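PDB 2G29: Nitrate/nitrite binding protein NrtA from Synechocystis sp., which binds nitrate as the substrate-binding protein of the NrtABCD ABC transporter, serving nitrate uptake and probably nitrite uptake. Local coordinates for residues T75-L80 / Y100-G105; K157-F162 / A194-N199; W174-G179 / N342-Y347. All coordinates share one frame; numbering follows the deposited sequence.

Interaction 1. Residues T75-L80 / Y100-G105; sequences TTRDNL and YLITMG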
loop_
_atom_site.group_PDB
_atom_site.type_symbol
_atom_site.label_atom_id
_atom_site.label_comp_id
_atom_site.label_asym_id
_atom_site.label_seq_id
_atom_site.Cartn_x
_atom_site.Cartn_y
_atom_site.Cartn_z
ATOM N N THR A 75 -5.567 13.183 -5.272
ATOM C CA THR A 75 -5.293 13.620 -6.642
ATOM C C THR A 75 -5.041 12.453 -7.559
ATOM O O THR A 75 -5.361 12.508 -8.736
ATOM C CB THR A 75 -4.122 14.621 -6.775
ATOM O OG1 THR A 75 -2.891 14.011 -6.399
ATOM C CG2 THR A 75 -4.369 15.857 -5.976
ATOM N N THR A 76 -4.489 11.376 -7.030
ATOM C CA THR A 76 -4.326 10.135 -7.820
ATOM C C THR A 76 -5.712 9.688 -8.300
ATOM O O THR A 76 -5.894 9.379 -9.479
ATOM C CB THR A 76 -3.719 9.006 -6.957
ATOM O OG1 THR A 76 -2.379 9.378 -6.584
ATOM C CG2 THR A 76 -3.660 7.699 -7.737
ATOM N N ARG A 77 -6.682 9.645 -7.389
ATOM C CA ARG A 77 -8.053 9.267 -7.711
ATOM C C ARG A 77 -8.600 10.233 -8.752
ATOM O O ARG A 77 -9.215 9.808 -9.732
ATOM C CB ARG A 77 -8.897 9.319 -6.420
ATOM C CG ARG A 77 -10.423 9.079 -6.569
ATOM C CD ARG A 77 -11.214 10.339 -6.944
ATOM N NE ARG A 77 -10.811 11.488 -6.135
ATOM C CZ ARG A 77 -11.035 11.630 -4.833
ATOM N NH1 ARG A 77 -11.692 10.693 -4.155
ATOM N NH2 ARG A 77 -10.550 12.693 -4.195
ATOM N N ASP A 78 -8.343 11.531 -8.569
ATOM C CA ASP A 78 -8.834 12.511 -9.556
ATOM C C ASP A 78 -8.273 12.247 -10.954
ATOM O O ASP A 78 -9.013 12.283 -11.955
ATOM C CB ASP A 78 -8.462 13.946 -9.174
ATOM C CG ASP A 78 -9.153 14.424 -7.895
ATOM O OD1 ASP A 78 -10.219 13.881 -7.508
ATOM O OD2 ASP A 78 -8.666 15.386 -7.270
ATOM N N ASN A 79 -6.980 11.989 -11.034
ATOM C CA ASN A 79 -6.363 11.753 -12.330
ATOM C C ASN A 79 -6.782 10.437 -12.968
ATOM O O ASN A 79 -6.839 10.339 -14.187
ATOM C CB ASN A 79 -4.835 11.882 -12.197
ATOM C CG ASN A 79 -4.402 13.331 -12.071
ATOM O OD1 ASN A 79 -4.971 14.188 -12.747
ATOM N ND2 ASN A 79 -3.406 13.624 -11.213
ATOM N N LEU A 80 -7.093 9.427 -12.161
ATOM C CA LEU A 80 -7.575 8.161 -12.709
ATOM C C LEU A 80 -9.012 8.335 -13.225
ATOM O O LEU A 80 -9.370 7.756 -14.240
ATOM C CB LEU A 80 -7.522 7.055 -11.646
ATOM C CG LEU A 80 -6.113 6.499 -11.395
ATOM C CD1 LEU A 80 -6.135 5.724 -10.094
ATOM C CD2 LEU A 80 -5.677 5.576 -12.521
ATOM N N TYR A 100 -11.053 -0.669 -6.191
ATOM C CA TYR A 100 -12.395 -1.124 -5.880
ATOM C C TYR A 100 -13.319 0.066 -5.589
ATOM O O TYR A 100 -14.421 0.144 -6.121
ATOM C CB TYR A 100 -12.361 -2.058 -4.664
ATOM C CG TYR A 100 -11.811 -3.406 -5.041
ATOM C CD1 TYR A 100 -10.464 -3.737 -4.828
ATOM C CD2 TYR A 100 -12.627 -4.325 -5.701
ATOM C CE1 TYR A 100 -9.959 -4.944 -5.267
ATOM C CE2 TYR A 100 -12.135 -5.534 -6.156
ATOM C CZ TYR A 100 -10.804 -5.835 -5.936
ATOM O OH TYR A 100 -10.334 -7.027 -6.416
ATOM N N LEU A 101 -12.871 0.986 -4.744
ATOM C CA LEU A 101 -13.711 2.137 -4.400
ATOM C C LEU A 101 -13.973 3.033 -5.620
ATOM O O LEU A 101 -15.015 3.658 -5.740
ATOM C CB LEU A 101 -13.054 2.916 -3.275
ATOM C CG LEU A 101 -12.824 2.100 -1.982
ATOM C CD1 LEU A 101 -11.867 2.847 -1.090
ATOM C CD2 LEU A 101 -14.139 1.842 -1.234
ATOM N N ILE A 102 -13.012 3.101 -6.527
ATOM C CA ILE A 102 -13.172 3.905 -7.732
ATOM C C ILE A 102 -14.089 3.182 -8.746
ATOM O O ILE A 102 -14.943 3.808 -9.391
ATOM C CB ILE A 102 -11.795 4.222 -8.370
ATOM C CG1 ILE A 102 -11.010 5.128 -7.419
ATOM C CG2 ILE A 102 -11.997 4.890 -9.727
ATOM C CD1 ILE A 102 -9.516 5.302 -7.826
ATOM N N THR A 103 -13.922 1.877 -8.910
ATOM C CA THR A 103 -14.776 1.107 -9.833
ATOM C C THR A 103 -16.221 1.157 -9.330
ATOM O O THR A 103 -17.163 1.384 -10.104
ATOM C CB THR A 103 -14.360 -0.370 -9.866
ATOM O OG1 THR A 103 -13.055 -0.494 -10.473
ATOM C CG2 THR A 103 -15.357 -1.185 -10.622
ATOM N N MET A 104 -16.395 0.939 -8.028
ATOM C CA MET A 104 -17.767 0.924 -7.469
ATOM C C MET A 104 -18.349 2.316 -7.494
ATOM O O MET A 104 -19.548 2.470 -7.808
ATOM C CB MET A 104 -17.749 0.377 -6.045
ATOM C CG MET A 104 -17.315 -1.060 -6.027
ATOM S SD MET A 104 -17.092 -1.810 -4.354
ATOM C CE MET A 104 -18.829 -2.141 -3.987
ATOM N N GLY A 105 -17.520 3.311 -7.152
ATOM C CA GLY A 105 -17.950 4.695 -7.231
ATOM C C GLY A 105 -17.993 5.460 -5.924
ATOM O O GLY A 105 -18.169 6.679 -5.938
#
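I102 carries the whole of this contact from 100-105, meeting R77 and L80 of the facing helix turn; the closest CA atoms, those of R77 and I102, stand 7.4 Å apart. Setting CG1 anti to the carbonyl carbon (chi1 -66°) and CD1 in the extended position aims the ethyl arm of I102 at helix 73-82. Its first methylene, CG1, already lies 4.1 Å from R77 CG. One bond further, CD1 fits between two partners, touching R77 CG and also L80 CD1, again at 4.1 Å, with the L80 and I102 side chains crossing at about a right angle. Even carbon-to-carbon spacing and the absence of any cross-helix hydrogen bond mark this as apolar packing. R77 lends it only CG: the chain then bends twice and lifts the guanidinium away. There R77 NE makes a 2.8 Å salt bridge to D78 OD1, reaching that oxygen from above the carboxylate plane (45° out of it), while NH1 bonds to V107 O. Swapping R77 for a serine would probably deprive the I102 ethyl arm of its methylene neighbour and leave the D78 carboxylate without its charged mate and V107 O without the NH1 donor. The segment closes at G105, whose positive phi (117°) takes the chain out of helix 97-104. Helix 73-82 is the connection of a beta-alpha-beta crossover from strand 66-69 to the parallel strand 91-95; beneath the helix pair, I94 of that strand touches L80, and M115 of strand 115-120 touches both L80 and I102.

Interaction 2. Residues K157-F162 / A194-N199; sequences KVAMTF and AQMVAN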
loop_
_atom_site.group_PDB
_atom_site.type_symbol
_atom_site.label_atom_id
_atom_site.label_comp_id
_atom_site.label_asym_id
_atom_site.label_seq_id
_atom_site.Cartn_x
_atom_site.Cartn_y
_atom_site.Cartn_z
ATOM N N LYS A 157 -6.962 13.410 16.911
ATOM C CA LYS A 157 -7.023 12.930 15.540
ATOM C C LYS A 157 -5.908 11.934 15.275
ATOM O O LYS A 157 -4.824 12.005 15.857
ATOM C CB LYS A 157 -6.831 14.095 14.555
ATOM C CG LYS A 157 -7.774 15.301 14.706
ATOM C CD LYS A 157 -9.223 14.887 14.572
ATOM C CE LYS A 157 -10.161 16.091 14.540
ATOM N NZ LYS A 157 -11.603 15.675 14.388
ATOM N N VAL A 158 -6.182 10.977 14.399
ATOM C CA VAL A 158 -5.118 10.076 13.972
ATOM C C VAL A 158 -5.128 10.205 12.438
ATOM O O VAL A 158 -6.201 10.237 11.800
ATOM C CB VAL A 158 -5.328 8.624 14.408
ATOM C CG1 VAL A 158 -5.474 8.561 15.934
ATOM C CG2 VAL A 158 -6.510 8.046 13.741
ATOM N N ALA A 159 -3.952 10.312 11.834
ATOM C CA ALA A 159 -3.917 10.504 10.382
ATOM C C ALA A 159 -3.646 9.241 9.593
ATOM O O ALA A 159 -2.829 8.398 9.986
ATOM C CB ALA A 159 -2.858 11.544 10.004
ATOM N N MET A 160 -4.356 9.130 8.474
ATOM C CA MET A 160 -4.190 8.027 7.543
ATOM C C MET A 160 -4.158 8.660 6.158
ATOM O O MET A 160 -4.223 9.888 6.012
ATOM C CB MET A 160 -5.240 6.941 7.729
ATOM C CG MET A 160 -6.677 7.394 7.894
ATOM S SD MET A 160 -7.363 8.008 6.326
ATOM C CE MET A 160 -9.076 8.451 6.847
ATOM N N THR A 161 -4.030 7.824 5.133
ATOM C CA THR A 161 -3.730 8.347 3.806
ATOM C C THR A 161 -4.854 8.490 2.781
ATOM O O THR A 161 -4.655 9.127 1.758
ATOM C CB THR A 161 -2.649 7.444 3.211
ATOM O OG1 THR A 161 -3.186 6.136 3.120
ATOM C CG2 THR A 161 -1.417 7.409 4.092
ATOM N N PHE A 162 -5.994 7.874 3.048
ATOM C CA PHE A 162 -7.132 7.895 2.145
ATOM C C PHE A 162 -8.220 7.119 2.848
ATOM O O PHE A 162 -7.947 6.044 3.399
ATOM C CB PHE A 162 -6.819 7.169 0.812
ATOM C CG PHE A 162 -7.873 7.382 -0.245
ATOM C CD1 PHE A 162 -7.965 8.606 -0.906
ATOM C CD2 PHE A 162 -8.811 6.392 -0.512
ATOM C CE1 PHE A 162 -8.983 8.842 -1.837
ATOM C CE2 PHE A 162 -9.843 6.622 -1.447
ATOM C CZ PHE A 162 -9.923 7.833 -2.102
ATOM N N ALA A 194 3.391 12.323 1.658
ATOM C CA ALA A 194 4.569 13.156 1.719
ATOM C C ALA A 194 4.432 14.345 2.653
ATOM O O ALA A 194 5.386 15.107 2.833
ATOM C CB ALA A 194 4.918 13.625 0.319
ATOM N N GLN A 195 3.253 14.520 3.252
ATOM C CA GLN A 195 3.013 15.628 4.162
ATOM C C GLN A 195 2.803 15.155 5.609
ATOM O O GLN A 195 2.578 15.985 6.503
ATOM C CB GLN A 195 1.780 16.427 3.720
ATOM C CG GLN A 195 1.990 17.137 2.371
ATOM C CD GLN A 195 0.716 17.769 1.826
ATOM O OE1 GLN A 195 -0.107 18.309 2.583
ATOM N NE2 GLN A 195 0.546 17.716 0.503
ATOM N N MET A 196 2.923 13.841 5.856
ATOM C CA MET A 196 2.718 13.327 7.217
ATOM C C MET A 196 3.728 13.894 8.213
ATOM O O MET A 196 3.338 14.306 9.319
ATOM C CB MET A 196 2.794 11.791 7.204
ATOM C CG MET A 196 1.599 11.100 6.600
ATOM S SD MET A 196 0.242 11.102 7.795
ATOM C CE MET A 196 -0.974 10.138 6.886
ATOM N N VAL A 197 5.011 13.890 7.858
ATOM C CA VAL A 197 6.036 14.397 8.760
ATOM C C VAL A 197 5.801 15.888 9.089
ATOM O O VAL A 197 5.847 16.285 10.267
ATOM C CB VAL A 197 7.454 14.129 8.146
ATOM C CG1 VAL A 197 8.556 14.820 8.987
ATOM C CG2 VAL A 197 7.725 12.645 8.142
ATOM N N ALA A 198 5.484 16.708 8.082
ATOM C CA ALA A 198 5.254 18.139 8.343
ATOM C C ALA A 198 4.067 18.341 9.272
ATOM O O ALA A 198 4.061 19.254 10.120
ATOM C CB ALA A 198 5.008 18.877 7.037
ATOM N N ASN A 199 3.054 17.501 9.123
ATOM C CA ASN A 199 1.875 17.613 9.966
ATOM C C ASN A 199 2.126 17.203 11.409
ATOM O O ASN A 199 1.658 17.890 12.326
ATOM C CB ASN A 199 0.716 16.803 9.375
ATOM C CG ASN A 199 -0.079 17.608 8.381
ATOM O OD1 ASN A 199 -1.104 18.194 8.733
ATOM N ND2 ASN A 199 0.401 17.684 7.148
#
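Q195 O, one residue before M196, the side chain that bridges to 157-162, is gripped twice by N199. The backbone N of N199 approaches it at 3.1 Å, as in any helical turn, and N199 ND2 at 2.8 Å, from the opposite face of the carbonyl plane. The hydrogen bond from ND2 is nearly straight (169°), with Q195 O close to the amide plane of N199. It thus ties side chain to backbone at the start of helix 196-201, where M196 turns inward. CG of M196 stands anti to the carbonyl carbon and the chain bends at chi2 (-78°), carrying SD and CE out to the strand, with the line from CG to CE nearly at right angles to it. M196 SD rests on A159 CB at 3.8 Å, and M196 CE goes on to M160 O at 3.4 Å, a van der Waals approach to the peptide group. This is the helix-on-sheet layer of a type 2 periplasmic-binding-protein fold: helix 196-201 belongs to the beta-alpha-beta crossover from strand 187-190 to 207-211, and strand 157-160 runs between those two, parallel to both. Alternation along the strand fits this, A159 pointing at helix 196-201 while V158 and M160 pack against helix 166-177. Past the strand end, T161 CG2 meets M196 CE at 3.9 Å, the two side chains crossing at about a right angle. The T161 side chain also comes within about 3 Å, nearest atoms, of both a bound nitrate ion and the nitrate-binding H167.

Interaction 3. Residues W174-G179 / N342-Y347; sequences WLAAGG and NIRWGY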
loop_
_atom_site.group_PDB
_atom_site.type_symbol
_atom_site.label_atom_id
_atom_site.label_comp_id
_atom_site.label_asym_id
_atom_site.label_seq_id
_atom_site.Cartn_x
_atom_site.Cartn_y
_atom_site.Cartn_z
ATOM N N TRP A 174 -5.337 -1.522 14.608
ATOM C CA TRP A 174 -4.452 -1.444 15.767
ATOM C C TRP A 174 -5.157 -0.761 16.934
ATOM O O TRP A 174 -5.114 -1.259 18.080
ATOM C CB TRP A 174 -3.181 -0.694 15.337
ATOM C CG TRP A 174 -2.200 -0.253 16.428
ATOM C CD1 TRP A 174 -1.384 -1.041 17.190
ATOM C CD2 TRP A 174 -1.881 1.087 16.746
ATOM N NE1 TRP A 174 -0.563 -0.262 17.957
ATOM C CE2 TRP A 174 -0.851 1.054 17.719
ATOM C CE3 TRP A 174 -2.364 2.327 16.322
ATOM C CZ2 TRP A 174 -0.296 2.226 18.258
ATOM C CZ3 TRP A 174 -1.822 3.476 16.848
ATOM C CH2 TRP A 174 -0.795 3.421 17.818
ATOM N N LEU A 175 -5.838 0.355 16.665
ATOM C CA LEU A 175 -6.507 1.093 17.740
ATOM C C LEU A 175 -7.687 0.302 18.261
ATOM O O LEU A 175 -7.909 0.247 19.472
ATOM C CB LEU A 175 -6.944 2.498 17.284
ATOM C CG LEU A 175 -5.753 3.458 17.108
ATOM C CD1 LEU A 175 -6.144 4.691 16.298
ATOM C CD2 LEU A 175 -5.228 3.889 18.489
ATOM N N ALA A 176 -8.414 -0.360 17.373
ATOM C CA ALA A 176 -9.542 -1.156 17.804
ATOM C C ALA A 176 -9.104 -2.354 18.633
ATOM O O ALA A 176 -9.790 -2.696 19.596
ATOM C CB ALA A 176 -10.369 -1.617 16.588
ATOM N N ALA A 177 -7.998 -3.006 18.278
ATOM C CA ALA A 177 -7.521 -4.155 19.070
ATOM C C ALA A 177 -7.196 -3.640 20.469
ATOM O O ALA A 177 -7.301 -4.386 21.456
ATOM C CB ALA A 177 -6.264 -4.761 18.429
ATOM N N GLY A 178 -6.795 -2.368 20.551
ATOM C CA GLY A 178 -6.498 -1.745 21.839
ATOM C C GLY A 178 -7.715 -1.166 22.574
ATOM O O GLY A 178 -7.564 -0.423 23.560
ATOM N N GLY A 179 -8.915 -1.478 22.087
ATOM C CA GLY A 179 -10.137 -0.986 22.711
ATOM C C GLY A 179 -10.606 0.411 22.389
ATOM O O GLY A 179 -11.457 0.943 23.100
ATOM N N ASN A 342 -13.483 -2.766 4.824
ATOM C CA ASN A 342 -14.209 -1.544 4.462
ATOM C C ASN A 342 -15.669 -1.715 4.940
ATOM O O ASN A 342 -16.288 -0.756 5.417
ATOM C CB ASN A 342 -14.156 -1.273 2.952
ATOM C CG ASN A 342 -13.074 -0.237 2.579
ATOM O OD1 ASN A 342 -13.392 0.907 2.247
ATOM N ND2 ASN A 342 -11.808 -0.607 2.706
ATOM N N ILE A 343 -16.208 -2.927 4.856
ATOM C CA ILE A 343 -17.555 -3.159 5.381
ATOM C C ILE A 343 -17.522 -2.983 6.910
ATOM O O ILE A 343 -18.412 -2.378 7.481
ATOM C CB ILE A 343 -18.063 -4.557 4.986
ATOM C CG1 ILE A 343 -18.375 -4.607 3.484
ATOM C CG2 ILE A 343 -19.281 -4.923 5.851
ATOM C CD1 ILE A 343 -18.630 -6.012 2.944
ATOM N N ARG A 344 -16.465 -3.468 7.561
ATOM C CA ARG A 344 -16.347 -3.322 9.017
ATOM C C ARG A 344 -16.587 -1.896 9.486
ATOM O O ARG A 344 -17.238 -1.666 10.504
ATOM C CB ARG A 344 -14.945 -3.752 9.508
ATOM C CG ARG A 344 -14.768 -3.649 11.012
ATOM C CD ARG A 344 -13.315 -3.833 11.407
ATOM N NE ARG A 344 -13.185 -3.808 12.859
ATOM C CZ ARG A 344 -12.050 -4.078 13.495
ATOM N NH1 ARG A 344 -10.936 -4.394 12.822
ATOM N NH2 ARG A 344 -12.027 -4.021 14.833
ATOM N N TRP A 345 -16.042 -0.935 8.748
ATOM C CA TRP A 345 -16.145 0.472 9.120
ATOM C C TRP A 345 -17.245 1.247 8.421
ATOM O O TRP A 345 -17.355 2.432 8.637
ATOM C CB TRP A 345 -14.785 1.153 8.913
ATOM C CG TRP A 345 -13.697 0.539 9.762
ATOM C CD1 TRP A 345 -12.510 -0.026 9.328
ATOM C CD2 TRP A 345 -13.707 0.396 11.194
ATOM N NE1 TRP A 345 -11.810 -0.502 10.398
ATOM C CE2 TRP A 345 -12.514 -0.264 11.554
ATOM C CE3 TRP A 345 -14.628 0.752 12.202
ATOM C CZ2 TRP A 345 -12.189 -0.572 12.900
ATOM C CZ3 TRP A 345 -14.314 0.445 13.536
ATOM C CH2 TRP A 345 -13.102 -0.212 13.864
ATOM N N GLY A 346 -18.041 0.577 7.594
ATOM C CA GLY A 346 -19.143 1.271 6.938
ATOM C C GLY A 346 -18.821 2.011 5.660
ATOM O O GLY A 346 -19.639 2.809 5.187
ATOM N N TYR A 347 -17.634 1.793 5.102
ATOM C CA TYR A 347 -17.280 2.441 3.840
ATOM C C TYR A 347 -18.003 1.798 2.667
ATOM O O TYR A 347 -18.214 2.449 1.647
ATOM C CB TYR A 347 -15.766 2.360 3.593
ATOM C CG TYR A 347 -14.941 3.273 4.460
ATOM C CD1 TYR A 347 -14.047 2.754 5.383
ATOM C CD2 TYR A 347 -15.028 4.662 4.321
ATOM C CE1 TYR A 347 -13.239 3.614 6.169
ATOM C CE2 TYR A 347 -14.218 5.522 5.087
ATOM C CZ TYR A 347 -13.334 4.986 5.999
ATOM O OH TYR A 347 -12.518 5.851 6.710
#
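R344 sets CG anti to the backbone N (chi1 -179°) and stays extended out to NE, whereas W345 turns CG anti to its carbonyl carbon (chi1 -61°); these two choices send neighbouring side chains alongside each other toward A176. The overlap can be measured from both planes. W345 CZ2 lies 3.4 Å off the guanidinium plane of R344, and R344 CD lies 3.5 Å off the indole plane of W345, each displaced toward the rim. The two flat groups therefore advance as a layered pair, and the methyl of A176 receives their leading atoms. A176 CB is 3.4 Å from R344 NH2, which it meets obliquely, and 4.1 Å from W345 CH2, at the ring edge and near its plane. The nearest CA atoms, of A176 and W345, are 11.0 Å apart, so the gap is spanned almost entirely from the 342-347 side. Both segments contain the end of a helix. G179 finishes helix 166-177 as the C-prime residue of a Schellman motif, its N bonding A176 O at 2.9 Å. G346 does likewise for helix 332-344, with positive phi and with Y347 N bonding N342 O at 2.9 Å. The contact thus joins the C-terminal ends of these helices, while the nitrate-binding H167 sits near the opposite end of helix 166-177. No hydrogen bond crosses between the segments. The charge of R344 is met by a salt bridge from NH1 to E341 OE2, and NH2 bonds I412 O; W345 has a cation-pi partner in R172. Such tethers probably fix how the pair is turned, so that the A176 methyl makes a contact of shape, with the polar anchoring supplied by other residues.

How the interactions relate
None of the three contacts has a hydrogen bond between its segments; they differ in which elements they join. Interactions 1 and 2 are buried and involve crossover helices of the two five-stranded sheets, but interaction 1 pairs helix with helix and interaction 2 helix with strand, the latter ending beside the nitrate. Interaction 3 is only partly buried, has the smallest interface (82 Å²) and presents a guanidinium and an indole to an alanine methyl, whereas R77 in interaction 1 offers only a methylene. F162 links the first two, its CZ lying 3.9 Å from R77 NH1. V158 CG1, 3.9 Å from L175 CD1, joins strand 157-160 of interaction 2 to helix 166-177 of interaction 3.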